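Local structure of lipoprotein (Clostridium difficile, 4OTE) at residues Gly126-Pro131 with Lys140-Asn145; Val84-Leu89 with Ile236-Phe241; Glu21-Leu26 with Asp218-Asp223; Asp104-Ser109 with Ala168-Thr173. The protein probably binds methionine for uptake, as a membrane-anchored lipoprotein of the NlpA family. All coordinates share one frame; numbering follows the deposited sequence.

Contact 1: Gly126-Pro131 with Lys140-Asn145; sequences GLLTLP and KDIIEN
A single residue, Thr129, supplies one end of every hydrogen bond between Gly126-Pro131 and Lys140-Asn145, using its backbone N, its backbone O and its hydroxyl. Its N-H reaches Glu144 O at 3.0 Å, lying in the carbonyl plane on a lone pair, while Thr129 O accepts Ile143 N at 2.8 Å. The loops run roughly antiparallel, but the two backbone bonds of Thr129 go to successive residues, Ile143 and Glu144, and not to one, so no regular strand pair forms. With OG1 placed between backbone N and carbonyl carbon (chi1 63°), Thr129 OG1 accepts Glu144 N, also at 2.8 Å but less straight, at 142°. The stem of Glu144 then closes over this oxygen, CB standing 3.1 Å from Thr129 OG1.

Apolar side chains pack along the pairing. Leu128 crosses Ile142 at about a right angle, its CD2 meeting Ile142 CD1 at 3.8 Å, and Leu130 brings CD2 obliquely against Ile142 CG1. Farther along, Ile143 lays CD1 over the face of the Leu130-Pro131 peptide, 3.7 Å from Pro131 N. Pro131 CD sits 3.1 Å from Asp141 O, a close approach of carbon to carbonyl. Phe151 receives both Leu128 and Ile142, and Leu119 and Arg120 receive Leu130, which seats the loop on strand 150-154 and helix 112-124. The arrangement belongs to the long helix-to-strand connection of a beta-alpha-beta crossover, the one leading from strand 105-109 through helix 112-124 to strand 150-154.

Contact 2: Val84-Leu89 with Ile236-Phe241; sequences VCPAIL and IVIPTF. With MSE (selenomethionine), chain C.
The pyrrolidine ring of Pro86 is met at its CD-CG edge by Ile238 CD1, 3.6 Å from Pro86 CD, the two side chains crossing at about a right angle, while the same Pro86 CD rests 3.4 Å from Ile236 O. Of the flat peptide groups, the Val84 carbonyl accepts Ile238 N in its own plane at 2.9 Å and is also approached by the CA-H of Val237. The return bond, Val84 N to Ile238 O at 2.8 Å, is equally straight, but here the donor stands above the carbonyl plane, 27° out of it. Together they make Val84 and Ile238 an antiparallel hydrogen-bonded pair. Next to it Val84 CG2, beside its own backbone N, is pressed against Thr240 CG2 at 3.4 Å, tighter than usual van der Waals contact. Beyond the pair, Ile88 crosses Ile236, with CD1 against CG2.

Cys85 points SG towards Val237 CG1, 4.1 Å away, and its CB lies 3.7 Å from O of the bound selenomethionine. The C-terminal strand 238-239 thereby docks on the end of strand 76-84, where the chain passes into strand 88-90 of the other sheet, an interlobe passage beside the amino-acid pocket, consistent with a two-lobed periplasmic binding protein.

Contact 3: Glu21-Leu26 with Asp218-Asp223; sequences EELKPL and DVLTSD. With ZN (zinc ion), chain H; ZN (zinc ion), chain G.
Ser222 OG is gripped by two hydrogen bonds: it donates to Val219 O at 2.6 Å, in the carbonyl plane and on a lone pair, and it receives the N-H of Ala225. This is an N-cap, Ser222 opening helix 223-233 just past helix 211-220, and a chi1 of 66° puts OG between backbone N and carbonyl carbon, where it meets Val219 O and Ala225 N. Val219 O also takes a weak bond from Ser222 N, so it is held by both the backbone N and the hydroxyl of Ser222.

The partner turn joins helices 13-22 and 24-29, and its two leucines reach this junction through apolar contact. Leu26, with CG anti to backbone N (chi1 -165°), slides past Val219 in the opposite direction, CG to CG1 at 4.0 Å, and carries CD2 to 3.7 Å from Ser222 OG. Leu23 crosses Leu220 at about a right angle, Leu23 CD1 meeting Leu220 CD2 at 3.8 Å; Leu228 and Lys224 of helix 223-233 receive the same leucine.

Two zinc ions lie beyond the packing. Glu21 OE2 binds one at 2.0 Å, while its OE1 takes a weak salt-bridge bond from Lys24 NZ at 3.2 Å. The other is shared with Glu18 and is bound by Glu22 OE2 at 2.0 Å.

Contact 4: Asp104-Ser109 with Ala168-Thr173; sequences DTIAIS and AAFIDT. With MSE (selenomethionine), chain C.
Strand 105-109 pairs in parallel with 168-171, the central strand of the five-stranded mixed sheet in one lobe of what is consistent with a two-lobed periplasmic-binding-protein fold. Their axes approach to 4.6 Å and cross at -17°. Three backbone bonds stitch them together. Ala168 N gives a long bond to Thr105 O at 3.3 Å, arriving nearly along the C=O axis. Ala107 then alternates in the manner of parallel strands, its N-H going back to Ala168 O at 3.0 Å and its carbonyl oxygen accepting Phe170 N at 3.2 Å. Both acceptors take a second, weaker contact: Ala168 O from the CA-H of Ile106, and Ala107 O from that of Ala169.

The side chains fall on two faces. Ala107 and Ala169 share one, where their CB atoms touch at 3.7 Å, methyl against methyl. The other carries Ile106, Ala168 and Phe170. Here Ile106, with CG2 anti to the backbone N, leans that methyl obliquely on Phe170 CD2 at 4.4 Å, and Ile108 CD1 comes to the same ring atom from farther along the strand. Leu122 and Asn118 of helix 112-124 cover this side, and Leu89 of strand 88-90 flanks Ala168 and Phe170.

Past the strand the chain reaches the ligand. Asp172 precedes helix 173-176 but makes no capping bond with its side chain; its OD2 is instead hydrogen-bonded to Tyr42 OH, which probably eases the repulsion between two nearby carboxylates. The selenomethionine OXT lies 3.6 Å from Asp172 OD2.

Contacts 2 and 4 meet in the same sheet, where strands 88-90 and 168-171 are neighbours: Ile88 O and Ile171 N, 3.2 Å apart, make a probable hydrogen bond, and Leu89 CD1 packs on Ala168 CB. Both also reach the selenomethionine, through Cys85 and Asp172, although their centres are about 17 Å apart. Contact 2 also touches contact 3, with Phe241 CZ 3.3 Å from Leu220 O, so the C-terminal residue rests against the helix junction. Contact 1, whose centre is about 17 Å from that of contact 4, and contact 3 lie about 44 Å apart by centres, on opposite sides of the chain's centre.

Contact 1: Gly126-Pro131 with Lys140-Asn145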
loop_
_atom_site.group_PDB
_atom_site.type_symbol
_atom_site.label_atom_id
_atom_site.label_comp_id
_atom_site.label_asym_id
_atom_site.label_seq_id
_atom_site.Cartn_x
_atom_site.Cartn_y
_atom_site.Cartn_z
ATOM N N GLY A 126 22.127 3.131 -5.000
ATOM C CA GLY A 126 23.225 3.586 -5.851
ATOM C C GLY A 126 22.975 3.571 -7.347
ATOM O O GLY A 126 23.909 3.756 -8.125
ATOM N N LEU A 127 21.727 3.369 -7.761
ATOM C CA LEU A 127 21.394 3.301 -9.192
ATOM C C LEU A 127 21.310 4.666 -9.875
ATOM O O LEU A 127 21.448 4.750 -11.092
ATOM C CB LEU A 127 20.092 2.522 -9.413
ATOM C CG LEU A 127 20.260 1.131 -10.035
ATOM C CD1 LEU A 127 19.552 0.072 -9.207
ATOM C CD2 LEU A 127 19.764 1.122 -11.475
ATOM N N LEU A 128 21.077 5.723 -9.101
ATOM C CA LEU A 128 21.020 7.084 -9.641
ATOM C C LEU A 128 21.167 8.126 -8.530
ATOM O O LEU A 128 21.193 7.779 -7.354
ATOM C CB LEU A 128 19.714 7.297 -10.423
ATOM C CG LEU A 128 18.399 6.839 -9.782
ATOM C CD1 LEU A 128 18.002 7.734 -8.617
ATOM C CD2 LEU A 128 17.282 6.802 -10.816
ATOM N N THR A 129 21.277 9.397 -8.908
ATOM C CA THR A 129 21.363 10.486 -7.934
ATOM C C THR A 129 20.308 11.551 -8.216
ATOM O O THR A 129 19.978 11.827 -9.372
ATOM C CB THR A 129 22.761 11.142 -7.923
ATOM O OG1 THR A 129 23.033 11.735 -9.197
ATOM C CG2 THR A 129 23.835 10.115 -7.595
ATOM N N LEU A 130 19.788 12.146 -7.143
ATOM C CA LEU A 130 18.732 13.156 -7.220
ATOM C C LEU A 130 19.166 14.414 -6.468
ATOM O O LEU A 130 20.124 14.369 -5.695
ATOM C CB LEU A 130 17.447 12.599 -6.606
ATOM C CG LEU A 130 16.811 11.414 -7.341
ATOM C CD1 LEU A 130 15.946 10.586 -6.401
ATOM C CD2 LEU A 130 16.009 11.898 -8.540
ATOM N N PRO A 131 18.472 15.547 -6.695
ATOM C CA PRO A 131 18.781 16.750 -5.916
ATOM C C PRO A 131 18.436 16.591 -4.434
ATOM O O PRO A 131 17.518 15.846 -4.088
ATOM C CB PRO A 131 17.907 17.832 -6.567
ATOM C CG PRO A 131 16.847 17.092 -7.309
ATOM C CD PRO A 131 17.507 15.830 -7.770
ATOM N N LYS A 140 12.597 13.557 -14.620
ATOM C CA LYS A 140 13.216 14.779 -15.135
ATOM C C LYS A 140 14.331 15.312 -14.224
ATOM O O LYS A 140 15.238 16.001 -14.691
ATOM C CB LYS A 140 12.154 15.867 -15.328
ATOM N N ASP A 141 14.265 14.982 -12.935
ATOM C CA ASP A 141 15.186 15.527 -11.933
ATOM C C ASP A 141 16.406 14.643 -11.658
ATOM O O ASP A 141 17.203 14.947 -10.772
ATOM C CB ASP A 141 14.432 15.765 -10.622
ATOM C CG ASP A 141 13.157 16.559 -10.820
ATOM O OD1 ASP A 141 13.193 17.560 -11.570
ATOM O OD2 ASP A 141 12.118 16.181 -10.235
ATOM N N ILE A 142 16.558 13.557 -12.412
ATOM C CA ILE A 142 17.686 12.647 -12.217
ATOM C C ILE A 142 18.986 13.324 -12.642
ATOM O O ILE A 142 19.139 13.714 -13.799
ATOM C CB ILE A 142 17.496 11.328 -12.998
ATOM C CG1 ILE A 142 16.343 10.519 -12.387
ATOM C CG2 ILE A 142 18.781 10.505 -12.992
ATOM C CD1 ILE A 142 15.854 9.382 -13.256
ATOM N N ILE A 143 19.916 13.461 -11.699
ATOM C CA ILE A 143 21.210 14.083 -11.976
ATOM C C ILE A 143 22.115 13.078 -12.686
ATOM O O ILE A 143 22.432 13.257 -13.860
ATOM C CB ILE A 143 21.869 14.627 -10.687
ATOM C CG1 ILE A 143 20.993 15.733 -10.085
ATOM C CG2 ILE A 143 23.268 15.162 -10.975
ATOM C CD1 ILE A 143 21.457 16.232 -8.732
ATOM N N GLU A 144 22.519 12.022 -11.982
ATOM C CA GLU A 144 23.332 10.964 -12.581
ATOM C C GLU A 144 22.518 9.689 -12.769
ATOM O O GLU A 144 21.695 9.333 -11.924
ATOM C CB GLU A 144 24.568 10.676 -11.729
ATOM C CG GLU A 144 25.449 11.895 -11.505
ATOM C CD GLU A 144 26.789 11.547 -10.885
ATOM O OE1 GLU A 144 26.836 10.646 -10.021
ATOM O OE2 GLU A 144 27.797 12.183 -11.263
ATOM N N ASN A 145 22.763 9.010 -13.887
ATOM C CA ASN A 145 22.036 7.803 -14.259
ATOM C C ASN A 145 22.991 6.852 -14.994
ATOM O O ASN A 145 22.833 6.612 -16.191
ATOM C CB ASN A 145 20.833 8.172 -15.137
ATOM C CG ASN A 145 19.890 7.003 -15.383
ATOM O OD1 ASN A 145 20.174 5.861 -15.013
ATOM N ND2 ASN A 145 18.762 7.286 -16.022
#

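Contact 2: Val84-Leu89 with Ile236-Phe241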
loop_
_atom_site.group_PDB
_atom_site.type_symbol
_atom_site.label_atom_id
_atom_site.label_comp_id
_atom_site.label_asym_id
_atom_site.label_seq_id
_atom_site.Cartn_x
_atom_site.Cartn_y
_atom_site.Cartn_z
ATOM N N VAL A 84 2.945 -2.427 7.740
ATOM C CA VAL A 84 3.619 -1.822 6.601
ATOM C C VAL A 84 3.631 -2.815 5.445
ATOM O O VAL A 84 3.708 -4.025 5.665
ATOM C CB VAL A 84 5.069 -1.442 6.944
ATOM C CG1 VAL A 84 5.637 -0.528 5.875
ATOM C CG2 VAL A 84 5.144 -0.765 8.305
ATOM N N CYS A 85 3.553 -2.292 4.225
ATOM C CA CYS A 85 3.594 -3.088 3.015
ATOM C C CYS A 85 4.694 -2.503 2.135
ATOM O O CYS A 85 4.406 -1.752 1.200
ATOM C CB CYS A 85 2.243 -3.028 2.289
ATOM S SG CYS A 85 0.824 -3.630 3.244
ATOM N N PRO A 86 5.965 -2.824 2.446
ATOM C CA PRO A 86 7.072 -2.231 1.702
ATOM C C PRO A 86 6.926 -2.463 0.205
ATOM O O PRO A 86 6.549 -3.559 -0.212
ATOM C CB PRO A 86 8.301 -2.978 2.230
ATOM C CG PRO A 86 7.901 -3.521 3.551
ATOM C CD PRO A 86 6.431 -3.783 3.464
ATOM N N ALA A 87 7.203 -1.430 -0.586
ATOM C CA ALA A 87 7.219 -1.557 -2.036
ATOM C C ALA A 87 8.246 -2.605 -2.434
ATOM O O ALA A 87 9.337 -2.653 -1.875
ATOM C CB ALA A 87 7.551 -0.222 -2.687
ATOM N N ILE A 88 7.880 -3.454 -3.382
ATOM C CA ILE A 88 8.768 -4.496 -3.868
ATOM C C ILE A 88 9.001 -4.294 -5.358
ATOM O O ILE A 88 8.061 -4.027 -6.111
ATOM C CB ILE A 88 8.197 -5.904 -3.586
ATOM C CG1 ILE A 88 8.212 -6.169 -2.076
ATOM C CG2 ILE A 88 9.013 -6.974 -4.314
ATOM C CD1 ILE A 88 7.435 -7.395 -1.654
ATOM N N LEU A 89 10.262 -4.396 -5.764
ATOM C CA LEU A 89 10.643 -4.308 -7.164
ATOM C C LEU A 89 10.628 -5.722 -7.737
ATOM O O LEU A 89 11.371 -6.589 -7.270
ATOM C CB LEU A 89 12.032 -3.674 -7.298
ATOM C CG LEU A 89 12.564 -3.370 -8.707
ATOM C CD1 LEU A 89 11.667 -2.389 -9.440
ATOM C CD2 LEU A 89 13.988 -2.834 -8.638
ATOM N N ILE A 236 6.265 -9.935 3.770
ATOM C CA ILE A 236 5.898 -8.843 2.847
ATOM C C ILE A 236 4.889 -7.857 3.435
ATOM O O ILE A 236 4.787 -6.731 2.961
ATOM C CB ILE A 236 5.415 -9.355 1.463
ATOM C CG1 ILE A 236 4.076 -10.092 1.554
ATOM C CG2 ILE A 236 6.470 -10.262 0.842
ATOM C CD1 ILE A 236 3.435 -10.329 0.203
ATOM N N VAL A 237 4.139 -8.279 4.449
ATOM C CA VAL A 237 3.319 -7.363 5.241
ATOM C C VAL A 237 3.785 -7.492 6.689
ATOM O O VAL A 237 3.705 -8.568 7.259
ATOM C CB VAL A 237 1.815 -7.685 5.128
ATOM C CG1 VAL A 237 0.987 -6.688 5.930
ATOM C CG2 VAL A 237 1.379 -7.688 3.668
ATOM N N ILE A 238 4.290 -6.404 7.267
ATOM C CA ILE A 238 4.895 -6.453 8.603
ATOM C C ILE A 238 4.067 -5.656 9.606
ATOM O O ILE A 238 3.886 -4.456 9.429
ATOM C CB ILE A 238 6.338 -5.903 8.611
ATOM C CG1 ILE A 238 7.209 -6.648 7.588
ATOM C CG2 ILE A 238 6.946 -6.021 10.006
ATOM C CD1 ILE A 238 7.172 -6.063 6.196
ATOM N N PRO A 239 3.578 -6.319 10.674
ATOM C CA PRO A 239 2.810 -5.623 11.715
ATOM C C PRO A 239 3.613 -4.526 12.407
ATOM O O PRO A 239 4.820 -4.669 12.581
ATOM C CB PRO A 239 2.486 -6.733 12.728
ATOM C CG PRO A 239 2.680 -8.014 11.995
ATOM C CD PRO A 239 3.751 -7.751 10.985
ATOM N N THR A 240 2.940 -3.442 12.782
ATOM C CA THR A 240 3.551 -2.372 13.568
ATOM C C THR A 240 2.891 -2.302 14.946
ATOM O O THR A 240 2.682 -1.218 15.488
ATOM C CB THR A 240 3.427 -1.001 12.868
ATOM O OG1 THR A 240 2.046 -0.655 12.716
ATOM C CG2 THR A 240 4.091 -1.027 11.502
ATOM N N PHE A 241 2.561 -3.465 15.498
ATOM C CA PHE A 241 1.980 -3.563 16.838
ATOM C C PHE A 241 2.322 -4.926 17.431
ATOM O O PHE A 241 2.758 -5.828 16.710
ATOM C CB PHE A 241 0.457 -3.355 16.797
ATOM C CG PHE A 241 -0.282 -4.419 16.030
ATOM C CD1 PHE A 241 -0.749 -5.562 16.669
ATOM C CD2 PHE A 241 -0.509 -4.277 14.671
ATOM C CE1 PHE A 241 -1.422 -6.544 15.960
ATOM C CE2 PHE A 241 -1.182 -5.252 13.957
ATOM C CZ PHE A 241 -1.639 -6.388 14.604
ATOM O OXT PHE A 241 2.177 -5.162 18.633
HETATM N N MSE C 301 -0.727 -1.128 0.498
HETATM C CA MSE C 301 -0.249 0.144 -0.140
HETATM C C MSE C 301 1.135 0.425 0.335
HETATM O O MSE C 301 1.380 0.511 1.542
HETATM O OXT MSE C 301 2.036 0.578 -0.493
HETATM C CB MSE C 301 -1.132 1.348 0.184
HETATM C CG MSE C 301 -0.713 2.590 -0.608
HETATM SE SE MSE C 301 -1.743 4.170 -0.030
HETATM C CE MSE C 301 -3.453 3.655 -0.835
#

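Contact 3: Glu21-Leu26 with Asp218-Asp223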
loop_
_atom_site.group_PDB
_atom_site.type_symbol
_atom_site.label_atom_id
_atom_site.label_comp_id
_atom_site.label_asym_id
_atom_site.label_seq_id
_atom_site.Cartn_x
_atom_site.Cartn_y
_atom_site.Cartn_z
ATOM N N GLU A 21 -11.915 -10.365 7.015
ATOM C CA GLU A 21 -12.751 -11.560 6.866
ATOM C C GLU A 21 -12.415 -12.598 7.931
ATOM O O GLU A 21 -13.312 -13.192 8.526
ATOM C CB GLU A 21 -12.588 -12.197 5.477
ATOM C CG GLU A 21 -13.189 -11.412 4.316
ATOM C CD GLU A 21 -14.708 -11.435 4.263
ATOM O OE1 GLU A 21 -15.343 -12.078 5.124
ATOM O OE2 GLU A 21 -15.280 -10.809 3.338
ATOM N N GLU A 22 -11.124 -12.807 8.170
ATOM C CA GLU A 22 -10.680 -13.778 9.169
ATOM C C GLU A 22 -10.884 -13.289 10.605
ATOM O O GLU A 22 -10.807 -14.080 11.533
ATOM C CB GLU A 22 -9.215 -14.156 8.937
ATOM C CG GLU A 22 -8.973 -14.911 7.637
ATOM C CD GLU A 22 -9.572 -16.308 7.632
ATOM O OE1 GLU A 22 -9.871 -16.843 8.717
ATOM O OE2 GLU A 22 -9.739 -16.892 6.540
ATOM N N LEU A 23 -11.147 -11.996 10.778
ATOM C CA LEU A 23 -11.437 -11.419 12.095
ATOM C C LEU A 23 -12.937 -11.317 12.407
ATOM O O LEU A 23 -13.306 -10.855 13.488
ATOM C CB LEU A 23 -10.795 -10.032 12.216
ATOM C CG LEU A 23 -9.277 -10.024 12.354
ATOM C CD1 LEU A 23 -8.733 -8.618 12.147
ATOM C CD2 LEU A 23 -8.849 -10.573 13.708
ATOM N N LYS A 24 -13.789 -11.741 11.473
ATOM C CA LYS A 24 -15.251 -11.723 11.670
ATOM C C LYS A 24 -15.706 -12.369 12.975
ATOM O O LYS A 24 -16.468 -11.765 13.719
ATOM C CB LYS A 24 -15.975 -12.438 10.529
ATOM C CG LYS A 24 -16.525 -11.550 9.440
ATOM C CD LYS A 24 -17.296 -12.416 8.463
ATOM C CE LYS A 24 -17.746 -11.638 7.252
ATOM N NZ LYS A 24 -18.325 -12.566 6.241
ATOM N N PRO A 25 -15.263 -13.612 13.239
ATOM C CA PRO A 25 -15.682 -14.287 14.469
ATOM C C PRO A 25 -15.312 -13.511 15.732
ATOM O O PRO A 25 -16.072 -13.512 16.699
ATOM C CB PRO A 25 -14.916 -15.617 14.431
ATOM C CG PRO A 25 -14.499 -15.801 13.014
ATOM C CD PRO A 25 -14.286 -14.417 12.482
ATOM N N LEU A 26 -14.152 -12.859 15.715
ATOM C CA LEU A 26 -13.702 -12.062 16.852
ATOM C C LEU A 26 -14.568 -10.815 17.003
ATOM O O LEU A 26 -14.868 -10.391 18.120
ATOM C CB LEU A 26 -12.231 -11.674 16.676
ATOM C CG LEU A 26 -11.489 -11.141 17.898
ATOM C CD1 LEU A 26 -11.650 -12.065 19.096
ATOM C CD2 LEU A 26 -10.015 -10.967 17.570
ATOM N N ASP A 218 -9.607 -2.506 18.059
ATOM C CA ASP A 218 -9.279 -3.534 19.047
ATOM C C ASP A 218 -8.922 -4.847 18.359
ATOM O O ASP A 218 -7.839 -5.388 18.581
ATOM C CB ASP A 218 -10.437 -3.756 20.036
ATOM C CG ASP A 218 -10.412 -2.780 21.199
ATOM O OD1 ASP A 218 -9.443 -1.994 21.303
ATOM O OD2 ASP A 218 -11.362 -2.804 22.017
ATOM N N VAL A 219 -9.812 -5.344 17.500
ATOM C CA VAL A 219 -9.568 -6.632 16.850
ATOM C C VAL A 219 -8.407 -6.555 15.859
ATOM O O VAL A 219 -7.685 -7.534 15.688
ATOM C CB VAL A 219 -10.826 -7.221 16.167
ATOM C CG1 VAL A 219 -11.990 -7.278 17.150
ATOM C CG2 VAL A 219 -11.207 -6.438 14.920
ATOM N N LEU A 220 -8.214 -5.397 15.229
ATOM C CA LEU A 220 -7.155 -5.246 14.222
ATOM C C LEU A 220 -5.746 -5.144 14.816
ATOM O O LEU A 220 -4.764 -5.322 14.099
ATOM C CB LEU A 220 -7.428 -4.048 13.307
ATOM C CG LEU A 220 -8.382 -4.320 12.143
ATOM C CD1 LEU A 220 -8.964 -3.018 11.609
ATOM C CD2 LEU A 220 -7.680 -5.088 11.033
ATOM N N THR A 221 -5.653 -4.853 16.111
ATOM C CA THR A 221 -4.378 -4.853 16.825
ATOM C C THR A 221 -4.276 -6.045 17.793
ATOM O O THR A 221 -3.414 -6.063 18.665
ATOM C CB THR A 221 -4.171 -3.534 17.594
ATOM O OG1 THR A 221 -5.274 -3.310 18.477
ATOM C CG2 THR A 221 -4.068 -2.365 16.632
ATOM N N SER A 222 -5.143 -7.042 17.626
ATOM C CA SER A 222 -5.155 -8.222 18.496
ATOM C C SER A 222 -4.027 -9.187 18.162
ATOM O O SER A 222 -3.441 -9.117 17.086
ATOM C CB SER A 222 -6.491 -8.966 18.360
ATOM O OG SER A 222 -6.642 -9.517 17.057
ATOM N N ASP A 223 -3.752 -10.111 19.077
ATOM C CA ASP A 223 -2.806 -11.194 18.811
ATOM C C ASP A 223 -3.241 -12.037 17.608
ATOM O O ASP A 223 -2.403 -12.511 16.844
ATOM C CB ASP A 223 -2.650 -12.097 20.036
ATOM C CG ASP A 223 -1.944 -11.411 21.194
ATOM O OD1 ASP A 223 -1.348 -10.329 21.019
ATOM O OD2 ASP A 223 -1.967 -11.977 22.306
HETATM ZN ZN ZN H . -17.267 -11.180 3.187
HETATM ZN ZN ZN G . -10.001 -16.246 4.625
#

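Contact 4: Asp104-Ser109 with Ala168-Thr173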
loop_
_atom_site.group_PDB
_atom_site.type_symbol
_atom_site.label_atom_id
_atom_site.label_comp_id
_atom_site.label_asym_id
_atom_site.label_seq_id
_atom_site.Cartn_x
_atom_site.Cartn_y
_atom_site.Cartn_z
ATOM N N ASP A 104 17.707 -0.581 -20.064
ATOM C CA ASP A 104 16.709 -1.246 -19.226
ATOM C C ASP A 104 15.614 -0.275 -18.784
ATOM O O ASP A 104 15.868 0.910 -18.559
ATOM C CB ASP A 104 17.361 -1.888 -17.994
ATOM C CG ASP A 104 18.141 -3.157 -18.325
ATOM O OD1 ASP A 104 18.198 -3.556 -19.507
ATOM O OD2 ASP A 104 18.703 -3.764 -17.389
ATOM N N THR A 105 14.396 -0.798 -18.662
ATOM C CA THR A 105 13.232 0.010 -18.328
ATOM C C THR A 105 12.632 -0.411 -16.988
ATOM O O THR A 105 12.477 -1.605 -16.718
ATOM C CB THR A 105 12.154 -0.117 -19.420
ATOM O OG1 THR A 105 11.761 -1.489 -19.547
ATOM C CG2 THR A 105 12.681 0.374 -20.762
ATOM N N ILE A 106 12.302 0.573 -16.152
ATOM C CA ILE A 106 11.579 0.327 -14.906
ATOM C C ILE A 106 10.190 0.963 -14.988
ATOM O O ILE A 106 10.066 2.160 -15.251
ATOM C CB ILE A 106 12.344 0.869 -13.676
ATOM C CG1 ILE A 106 13.684 0.136 -13.524
ATOM C CG2 ILE A 106 11.515 0.698 -12.403
ATOM C CD1 ILE A 106 14.537 0.620 -12.370
ATOM N N ALA A 107 9.154 0.154 -14.776
ATOM C CA ALA A 107 7.779 0.653 -14.708
ATOM C C ALA A 107 7.497 1.212 -13.317
ATOM O O ALA A 107 7.808 0.571 -12.311
ATOM C CB ALA A 107 6.787 -0.449 -15.046
ATOM N N ILE A 108 6.909 2.406 -13.278
ATOM C CA ILE A 108 6.603 3.111 -12.031
ATOM C C ILE A 108 5.203 3.732 -12.110
ATOM O O ILE A 108 4.729 4.071 -13.197
ATOM C CB ILE A 108 7.652 4.216 -11.758
ATOM C CG1 ILE A 108 9.047 3.606 -11.613
ATOM C CG2 ILE A 108 7.329 5.003 -10.499
ATOM C CD1 ILE A 108 10.036 4.518 -10.917
ATOM N N SER A 109 4.554 3.886 -10.959
ATOM C CA SER A 109 3.244 4.518 -10.878
ATOM C C SER A 109 3.315 5.997 -11.257
ATOM O O SER A 109 4.276 6.686 -10.920
ATOM C CB SER A 109 2.676 4.382 -9.463
ATOM O OG SER A 109 1.469 5.114 -9.325
ATOM N N ALA A 168 12.073 -4.328 -14.982
ATOM C CA ALA A 168 11.567 -4.474 -13.617
ATOM C C ALA A 168 10.425 -3.491 -13.356
ATOM O O ALA A 168 10.225 -2.557 -14.130
ATOM C CB ALA A 168 12.688 -4.250 -12.618
ATOM N N ALA A 169 9.684 -3.703 -12.266
ATOM C CA ALA A 169 8.566 -2.824 -11.914
ATOM C C ALA A 169 8.300 -2.780 -10.407
ATOM O O ALA A 169 8.340 -3.813 -9.735
ATOM C CB ALA A 169 7.309 -3.262 -12.650
ATOM N N PHE A 170 8.045 -1.578 -9.890
ATOM C CA PHE A 170 7.601 -1.391 -8.504
ATOM C C PHE A 170 6.091 -1.621 -8.427
ATOM O O PHE A 170 5.327 -0.936 -9.112
ATOM C CB PHE A 170 7.911 0.029 -8.007
ATOM C CG PHE A 170 9.311 0.207 -7.473
ATOM C CD1 PHE A 170 9.690 -0.374 -6.272
ATOM C CD2 PHE A 170 10.236 0.989 -8.152
ATOM C CE1 PHE A 170 10.970 -0.200 -5.769
ATOM C CE2 PHE A 170 11.519 1.162 -7.655
ATOM C CZ PHE A 170 11.884 0.571 -6.460
ATOM N N ILE A 171 5.664 -2.581 -7.604
ATOM C CA ILE A 171 4.242 -2.925 -7.491
ATOM C C ILE A 171 3.802 -3.063 -6.031
ATOM O O ILE A 171 4.392 -3.830 -5.256
ATOM C CB ILE A 171 3.913 -4.239 -8.241
ATOM C CG1 ILE A 171 4.449 -4.196 -9.676
ATOM C CG2 ILE A 171 2.405 -4.480 -8.259
ATOM C CD1 ILE A 171 4.200 -5.457 -10.474
ATOM N N ASP A 172 2.757 -2.320 -5.669
ATOM C CA ASP A 172 2.141 -2.436 -4.350
ATOM C C ASP A 172 1.697 -3.872 -4.105
ATOM O O ASP A 172 1.191 -4.537 -5.007
ATOM C CB ASP A 172 0.922 -1.513 -4.226
ATOM C CG ASP A 172 1.291 -0.045 -4.183
ATOM O OD1 ASP A 172 2.416 0.306 -4.597
ATOM O OD2 ASP A 172 0.450 0.767 -3.741
ATOM N N THR A 173 1.867 -4.340 -2.876
ATOM C CA THR A 173 1.459 -5.694 -2.519
ATOM C C THR A 173 -0.041 -5.889 -2.755
ATOM O O THR A 173 -0.464 -6.968 -3.173
ATOM C CB THR A 173 1.900 -6.037 -1.079
ATOM O OG1 THR A 173 3.307 -6.294 -1.089
ATOM C CG2 THR A 173 1.175 -7.270 -0.521
HETATM N N MSE C 301 -0.727 -1.128 0.498
HETATM C CA MSE C 301 -0.249 0.144 -0.140
HETATM C C MSE C 301 1.135 0.425 0.335
HETATM O O MSE C 301 1.380 0.511 1.542
HETATM O OXT MSE C 301 2.036 0.578 -0.493
HETATM C CB MSE C 301 -1.132 1.348 0.184
HETATM C CG MSE C 301 -0.713 2.590 -0.608
HETATM SE SE MSE C 301 -1.743 4.170 -0.030
HETATM C CE MSE C 301 -3.453 3.655 -0.835
#